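Ras-3 from Cryphonectria parasitica (Cryphonectria parasitica, PDB 4KU4) is a small Ras-family protein with a P-loop fold, and binds guanosine-5'-diphosphate and magnesium ions. Local coordinates at residues L88-F93 / E184-V189. Numbering follows the deposited sequence. Where two conformers were deposited one is given.
Sequences LFVIVF and EAFFSV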
loop_
_atom_site.group_PDB
_atom_site.type_symbol
_atom_site.label_atom_id
_atom_site.label_comp_id
_atom_site.label_asym_id
_atom_site.label_seq_id
_atom_site.Cartn_x
_atom_site.Cartn_y
_atom_site.Cartn_z
ATOM N N LEU A 88 0.840 4.109 8.203
ATOM C CA LEU A 88 1.254 2.922 7.481
ATOM C C LEU A 88 1.136 3.200 5.997
ATOM O O LEU A 88 0.345 4.045 5.586
ATOM C CB LEU A 88 0.361 1.742 7.850
ATOM C CG LEU A 88 0.125 1.518 9.343
ATOM C CD1 LEU A 88 -1.025 0.539 9.589
ATOM C CD2 LEU A 88 1.406 1.043 10.041
ATOM N N PHE A 89 1.901 2.465 5.196
ATOM C CA PHE A 89 2.025 2.752 3.780
ATOM C C PHE A 89 1.995 1.543 2.865
ATOM O O PHE A 89 2.640 0.526 3.117
ATOM C CB PHE A 89 3.307 3.555 3.529
ATOM C CG PHE A 89 3.317 4.883 4.221
ATOM C CD1 PHE A 89 2.815 6.010 3.586
ATOM C CD2 PHE A 89 3.785 4.998 5.518
ATOM C CE1 PHE A 89 2.799 7.238 4.218
ATOM C CE2 PHE A 89 3.777 6.228 6.162
ATOM C CZ PHE A 89 3.271 7.350 5.506
ATOM N N VAL A 90 1.235 1.684 1.791
ATOM C CA VAL A 90 1.182 0.691 0.746
ATOM C C VAL A 90 1.726 1.354 -0.508
ATOM O O VAL A 90 1.096 2.259 -1.063
ATOM C CB VAL A 90 -0.254 0.227 0.519
ATOM C CG1 VAL A 90 -0.310 -0.809 -0.605
ATOM C CG2 VAL A 90 -0.844 -0.338 1.827
ATOM N N ILE A 91 2.915 0.927 -0.934
ATOM C CA ILE A 91 3.557 1.491 -2.110
ATOM C C ILE A 91 3.404 0.519 -3.268
ATOM O O ILE A 91 3.952 -0.579 -3.243
ATOM C CB ILE A 91 5.018 1.820 -1.801
ATOM C CG1 ILE A 91 5.063 2.684 -0.539
ATOM C CG2 ILE A 91 5.697 2.491 -3.006
ATOM C CD1 ILE A 91 6.461 3.217 -0.225
ATOM N N VAL A 92 2.613 0.925 -4.258
ATOM C CA VAL A 92 2.199 0.039 -5.336
ATOM C C VAL A 92 3.007 0.239 -6.624
ATOM O O VAL A 92 3.279 1.372 -7.052
ATOM C CB VAL A 92 0.701 0.254 -5.654
ATOM C CG1 VAL A 92 0.200 -0.798 -6.636
ATOM C CG2 VAL A 92 -0.113 0.215 -4.374
ATOM N N PHE A 93 3.385 -0.872 -7.244
ATOM C CA PHE A 93 3.939 -0.831 -8.595
ATOM C C PHE A 93 3.202 -1.856 -9.462
ATOM O O PHE A 93 2.413 -2.653 -8.945
ATOM C CB PHE A 93 5.456 -1.040 -8.593
ATOM C CG PHE A 93 5.892 -2.436 -8.302
ATOM C CD1 PHE A 93 6.136 -3.330 -9.342
ATOM C CD2 PHE A 93 6.134 -2.844 -6.996
ATOM C CE1 PHE A 93 6.570 -4.626 -9.084
ATOM C CE2 PHE A 93 6.575 -4.133 -6.728
ATOM C CZ PHE A 93 6.797 -5.026 -7.779
ATOM N N GLU A 184 -4.409 -9.539 2.220
ATOM C CA GLU A 184 -3.096 -9.842 2.779
ATOM C C GLU A 184 -2.172 -8.631 2.676
ATOM O O GLU A 184 -1.431 -8.321 3.602
ATOM C CB GLU A 184 -2.474 -11.044 2.069
ATOM C CG GLU A 184 -3.063 -12.380 2.524
ATOM C CD GLU A 184 -4.441 -12.691 1.956
ATOM O OE1 GLU A 184 -4.999 -11.925 1.133
ATOM O OE2 GLU A 184 -4.984 -13.737 2.359
ATOM N N ALA A 185 -2.238 -7.932 1.552
ATOM C CA ALA A 185 -1.355 -6.796 1.328
ATOM C C ALA A 185 -1.625 -5.676 2.332
ATOM O O ALA A 185 -0.708 -5.229 3.020
ATOM C CB ALA A 185 -1.510 -6.296 -0.069
ATOM N N PHE A 186 -2.873 -5.215 2.404
ATOM C CA PHE A 186 -3.234 -4.145 3.334
ATOM C C PHE A 186 -3.057 -4.546 4.796
ATOM O O PHE A 186 -2.563 -3.757 5.602
ATOM C CB PHE A 186 -4.683 -3.688 3.124
ATOM C CG PHE A 186 -4.885 -2.828 1.910
ATOM C CD1 PHE A 186 -4.711 -1.453 1.988
ATOM C CD2 PHE A 186 -5.283 -3.379 0.699
ATOM C CE1 PHE A 186 -4.902 -0.651 0.889
ATOM C CE2 PHE A 186 -5.482 -2.568 -0.408
ATOM C CZ PHE A 186 -5.284 -1.200 -0.308
ATOM N N PHE A 187 -3.486 -5.757 5.152
ATOM C CA PHE A 187 -3.396 -6.163 6.546
ATOM C C PHE A 187 -1.942 -6.377 6.985
ATOM O O PHE A 187 -1.641 -6.349 8.173
ATOM C CB PHE A 187 -4.201 -7.440 6.804
ATOM C CG PHE A 187 -5.673 -7.304 6.561
ATOM C CD1 PHE A 187 -6.250 -6.079 6.258
ATOM C CD2 PHE A 187 -6.488 -8.415 6.645
ATOM C CE1 PHE A 187 -7.612 -5.968 6.038
ATOM C CE2 PHE A 187 -7.851 -8.314 6.426
ATOM C CZ PHE A 187 -8.414 -7.086 6.128
ATOM N N SER A 188 -1.044 -6.575 6.027
ATOM C CA SER A 188 0.344 -6.868 6.361
ATOM C C SER A 188 0.988 -5.774 7.201
ATOM O O SER A 188 1.778 -6.061 8.097
ATOM C CB SER A 188 1.181 -7.161 5.102
ATOM O OG SER A 188 1.385 -5.995 4.310
ATOM N N VAL A 189 0.650 -4.517 6.925
ATOM C CA VAL A 189 1.299 -3.435 7.652
ATOM C C VAL A 189 0.692 -3.254 9.035
ATOM O O VAL A 189 1.370 -2.827 9.972
ATOM C CB VAL A 189 1.290 -2.118 6.865
ATOM C CG1 VAL A 189 2.374 -2.155 5.774
ATOM C CG2 VAL A 189 -0.076 -1.842 6.272
#
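Leu88 and Val189, with CA atoms 6.4 Å apart, mark the close end of a contact in which strand segment 88-93 and helix segment 184-189 run at 145° to each other, roughly antiparallel, their axes approaching to 8.4 Å. Val189 fits against the start of the strand with both of its methyl groups. CG2, flanked by the backbone N and the carbonyl carbon (chi1 -78° puts CG1 beside the N), rests 3.9 Å from Leu88 CB, while CG1 lies 3.8 Å from Phe89 O, a backbone atom of the strand. The side chains of Leu88 and Val189 pass side by side, pointing oppositely, and Leu88 CD2 comes within 3.9 Å of Val189 O. The arrangement illustrates how a Ras-type alpha/beta fold covers its mixed sheet: strand 88-94 lies between strands 15-20 and 140-145, and the C-terminal helix 182-196 packs on one face, while Phe89 turns the other way to meet helix 98-118. Further along, Val90 continues the contact. Its CG2, anti to the carbonyl carbon, approaches the Phe186 ring obliquely, 4.0 Å from CD1, and the two side chains lie roughly perpendicular. Although the CB of Phe186 does not head for the strand, its ring swings nearer, and it also touches Met19 of strand 15-20; Val189 reaches Val141 of strand 140-145, so the helix spans three neighbouring strands. No hydrogen bond joins the two segments. Within the helix, Ser188 OG turns back to donate to Ala185 O at 2.6 Å, which ties this hydroxyl to the helix backbone about one turn earlier.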